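Local coordinates for putative TetR-family transcriptional regulator (Bordetella parapertussis 12822, PDB 3CCY), which probably binds cis-regulatory DNA as a transcription factor of the TetR family, most likely acting as a repressor, at residues I20-Y32 with D107-L119. Residues are numbered along the deposited sequence; the frame is centred on the assembly and turned at random.
Sequences IERAAAMFARQGY and DRHVVMLTCLDAL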
# COMPACT_ATOMS: atom_id res chain seq x y z
N ILE A 20 6.39 4.90 23.41
CA ILE A 20 6.64 4.59 22.00
C ILE A 20 5.87 3.35 21.55
O ILE A 20 5.22 3.37 20.51
CB ILE A 20 8.16 4.43 21.71
CG1 ILE A 20 8.90 5.77 21.87
CG2 ILE A 20 8.40 3.87 20.31
CD1 ILE A 20 8.66 6.76 20.73
N GLU A 21 5.95 2.28 22.35
CA GLU A 21 5.29 1.00 22.08
C GLU A 21 3.77 1.17 22.01
O GLU A 21 3.12 0.68 21.09
CB GLU A 21 5.65 -0.02 23.17
CG GLU A 21 5.37 -1.50 22.83
CD GLU A 21 5.87 -2.48 23.91
OE1 GLU A 21 6.12 -3.67 23.56
OE2 GLU A 21 6.03 -2.08 25.09
N ARG A 22 3.22 1.88 23.00
CA ARG A 22 1.78 2.04 23.13
C ARG A 22 1.21 3.01 22.08
O ARG A 22 0.13 2.78 21.53
CB ARG A 22 1.40 2.44 24.57
CG ARG A 22 0.31 1.56 25.18
CD ARG A 22 0.88 0.39 25.98
NE ARG A 22 0.81 0.62 27.43
CZ ARG A 22 1.21 -0.23 28.38
NH1 ARG A 22 1.74 -1.40 28.05
NH2 ARG A 22 1.10 0.10 29.65
N ALA A 23 1.96 4.08 21.80
CA ALA A 23 1.63 5.04 20.74
C ALA A 23 1.63 4.40 19.35
O ALA A 23 0.73 4.64 18.54
CB ALA A 23 2.59 6.20 20.75
N ALA A 24 2.67 3.61 19.07
CA ALA A 24 2.77 2.89 17.80
C ALA A 24 1.51 2.07 17.56
O ALA A 24 0.93 2.13 16.48
CB ALA A 24 4.01 2.01 17.79
N ALA A 25 1.07 1.34 18.57
CA ALA A 25 -0.15 0.54 18.44
C ALA A 25 -1.39 1.38 18.08
O ALA A 25 -2.16 1.01 17.19
CB ALA A 25 -0.39 -0.30 19.69
N MSE A 26 -1.57 2.51 18.74
CA MSE A 26 -2.73 3.36 18.43
C MSE A 26 -2.66 4.05 17.07
O MSE A 26 -3.65 4.07 16.34
CB MSE A 26 -2.97 4.36 19.55
CG MSE A 26 -3.74 3.74 20.70
SE MSE A 26 -4.07 4.95 22.15
CE MSE A 26 -2.26 5.01 22.88
N PHE A 27 -1.49 4.61 16.73
CA PHE A 27 -1.28 5.25 15.43
C PHE A 27 -1.56 4.28 14.28
O PHE A 27 -1.93 4.71 13.18
CB PHE A 27 0.16 5.77 15.29
CG PHE A 27 0.52 6.91 16.22
CD1 PHE A 27 -0.44 7.64 16.91
CD2 PHE A 27 1.86 7.28 16.36
CE1 PHE A 27 -0.08 8.69 17.75
CE2 PHE A 27 2.23 8.33 17.19
CZ PHE A 27 1.25 9.04 17.89
N ALA A 28 -1.32 2.99 14.53
CA ALA A 28 -1.50 1.93 13.52
C ALA A 28 -2.93 1.37 13.41
O ALA A 28 -3.30 0.89 12.35
CB ALA A 28 -0.47 0.79 13.73
N ARG A 29 -3.72 1.43 14.49
CA ARG A 29 -5.16 1.11 14.39
C ARG A 29 -5.95 2.31 13.86
O ARG A 29 -6.29 2.34 12.68
CB ARG A 29 -5.79 0.64 15.72
CG ARG A 29 -4.97 -0.29 16.60
CD ARG A 29 -4.69 -1.64 15.96
NE ARG A 29 -3.73 -2.41 16.76
CZ ARG A 29 -2.40 -2.30 16.67
NH1 ARG A 29 -1.86 -1.45 15.80
NH2 ARG A 29 -1.61 -3.04 17.44
N GLN A 30 -6.20 3.31 14.72
CA GLN A 30 -7.02 4.48 14.37
C GLN A 30 -6.29 5.60 13.62
O GLN A 30 -6.93 6.43 12.96
CB GLN A 30 -7.74 5.08 15.58
CG GLN A 30 -6.86 5.46 16.76
CD GLN A 30 -6.94 4.45 17.89
OE1 GLN A 30 -6.82 3.23 17.67
NE2 GLN A 30 -7.14 4.94 19.11
N GLY A 31 -4.96 5.62 13.71
CA GLY A 31 -4.15 6.62 13.02
C GLY A 31 -3.65 7.75 13.91
O GLY A 31 -3.99 7.83 15.10
N TYR A 32 -2.86 8.63 13.31
CA TYR A 32 -2.21 9.71 14.04
C TYR A 32 -3.16 10.81 14.52
O TYR A 32 -3.21 11.09 15.72
CB TYR A 32 -1.05 10.29 13.21
CG TYR A 32 -0.27 11.38 13.92
CD1 TYR A 32 0.81 11.07 14.74
CD2 TYR A 32 -0.62 12.72 13.77
CE1 TYR A 32 1.53 12.07 15.39
CE2 TYR A 32 0.08 13.73 14.42
CZ TYR A 32 1.16 13.39 15.23
OH TYR A 32 1.85 14.39 15.87
N ASP A 107 3.45 -2.89 14.13
CA ASP A 107 2.96 -1.55 14.44
C ASP A 107 3.85 -0.43 13.92
O ASP A 107 3.37 0.48 13.26
CB ASP A 107 2.78 -1.39 15.95
CG ASP A 107 1.61 -2.17 16.48
OD1 ASP A 107 0.72 -2.55 15.68
OD2 ASP A 107 1.58 -2.41 17.71
N ARG A 108 5.13 -0.46 14.29
CA ARG A 108 6.09 0.57 13.86
C ARG A 108 6.27 0.54 12.34
O ARG A 108 6.41 1.57 11.71
CB ARG A 108 7.44 0.43 14.60
CG ARG A 108 7.48 0.97 16.07
CD ARG A 108 8.87 0.72 16.66
NE ARG A 108 9.04 0.96 18.11
CZ ARG A 108 8.50 0.21 19.08
NH1 ARG A 108 8.73 0.51 20.35
NH2 ARG A 108 7.72 -0.82 18.81
N HIS A 109 6.20 -0.66 11.75
CA HIS A 109 6.24 -0.85 10.29
C HIS A 109 5.05 -0.16 9.60
O HIS A 109 5.22 0.70 8.73
CB HIS A 109 6.23 -2.36 10.00
CG HIS A 109 6.76 -2.75 8.66
ND1 HIS A 109 5.94 -2.90 7.55
CD2 HIS A 109 8.01 -3.09 8.26
CE1 HIS A 109 6.68 -3.29 6.52
NE2 HIS A 109 7.93 -3.43 6.92
N VAL A 110 3.84 -0.52 10.01
CA VAL A 110 2.64 0.14 9.50
C VAL A 110 2.76 1.67 9.62
O VAL A 110 2.50 2.39 8.65
CB VAL A 110 1.34 -0.37 10.21
CG1 VAL A 110 0.11 0.44 9.76
CG2 VAL A 110 1.13 -1.85 9.97
N VAL A 111 3.19 2.16 10.79
CA VAL A 111 3.34 3.61 11.03
C VAL A 111 4.35 4.27 10.03
O VAL A 111 4.09 5.38 9.55
CB VAL A 111 3.63 3.95 12.54
CG1 VAL A 111 3.94 5.42 12.73
CG2 VAL A 111 2.44 3.60 13.42
N MSE A 112 5.46 3.58 9.73
CA MSE A 112 6.38 4.05 8.70
C MSE A 112 5.64 4.18 7.36
O MSE A 112 5.56 5.28 6.80
CB MSE A 112 7.60 3.12 8.57
CG MSE A 112 8.77 3.68 7.72
SE MSE A 112 9.59 5.35 8.40
CE MSE A 112 8.50 6.65 7.43
N LEU A 113 5.05 3.07 6.90
CA LEU A 113 4.32 2.99 5.63
C LEU A 113 3.09 3.88 5.53
O LEU A 113 2.50 3.98 4.46
CB LEU A 113 3.92 1.53 5.33
CG LEU A 113 5.08 0.53 5.26
CD1 LEU A 113 4.63 -0.90 5.00
CD2 LEU A 113 6.15 0.95 4.21
N THR A 114 2.70 4.54 6.62
CA THR A 114 1.36 5.15 6.70
C THR A 114 1.29 6.57 7.26
O THR A 114 0.36 7.32 6.93
CB THR A 114 0.39 4.21 7.51
OG1 THR A 114 -0.21 3.26 6.62
CG2 THR A 114 -0.71 4.98 8.26
N CYS A 115 2.25 6.95 8.11
CA CYS A 115 2.10 8.15 8.95
C CYS A 115 3.10 9.28 8.72
O CYS A 115 3.05 10.32 9.39
CB CYS A 115 2.13 7.77 10.43
SG CYS A 115 0.59 7.15 11.09
N LEU A 116 4.02 9.09 7.77
CA LEU A 116 5.06 10.07 7.48
C LEU A 116 4.55 11.51 7.26
O LEU A 116 5.24 12.46 7.62
CB LEU A 116 5.91 9.58 6.30
CG LEU A 116 7.21 10.33 6.01
CD1 LEU A 116 8.09 10.41 7.24
CD2 LEU A 116 7.95 9.65 4.88
N ASP A 117 3.35 11.67 6.69
CA ASP A 117 2.83 13.01 6.36
C ASP A 117 2.43 13.82 7.59
O ASP A 117 2.41 15.06 7.54
CB ASP A 117 1.68 12.95 5.34
CG ASP A 117 0.56 12.01 5.76
OD1 ASP A 117 0.84 10.82 6.03
OD2 ASP A 117 -0.61 12.46 5.77
N ALA A 118 2.12 13.14 8.69
CA ALA A 118 1.72 13.80 9.93
C ALA A 118 2.81 14.71 10.49
O ALA A 118 2.54 15.55 11.35
CB ALA A 118 1.29 12.77 10.96
N LEU A 119 4.03 14.55 9.99
CA LEU A 119 5.18 15.35 10.41
C LEU A 119 5.26 16.69 9.67
O LEU A 119 4.59 16.87 8.65
CB LEU A 119 6.47 14.54 10.23
CG LEU A 119 6.64 13.37 11.21
CD1 LEU A 119 7.91 12.61 10.93
CD2 LEU A 119 6.61 13.87 12.67
O HOH W 1 3.38 -1.49 19.65
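Val111 CG2 lies against the helix of residues 20-29, 3.7 Å from Phe27 CB and close to the backbone of Ala24 and Ala28. CG1 is turned anti to the backbone N (chi1 173°), which leaves CG2, anti to the carbonyl carbon, as the branch that touches. Beside it Val110 CG1 meets the methyl of Ala28, and Cys115 SG touches both Phe27 O and Tyr32 CB, 4.1 Å from each. Beyond Gly31, which has positive phi and leaves the helical conformation, the Tyr32 ring receives the Ala118 methyl over one face, a CH-pi contact with CB 3.7 Å from the ring centroid; Leu62 of helix 58-81 touches both Tyr32 and Val111. The axes of segments 20-29 and 107-115 cross at 54°, joining the first helix of the TetR-type DNA-binding domain, ahead of the predicted helix-turn-helix (residues 36-55), to the C-terminal domain. Ala24 CB packs on Arg108 CG, and the extended Arg108 chain carries NH1 to 3.4 Å from Ile20 CG2. Asp107 is a knob among Ala24, Ala25, Ala28 and Arg29. Arg29, bent at chi2, grips Asp107 OD1 end-on through NH1 (2.8 Å) and NH2 (3.0 Å), both from the same face of the carboxylate, in a salt bridge; both bonds are bent, the two planes 44° apart. A water donates to Asp107 OD2 and Glu21 O.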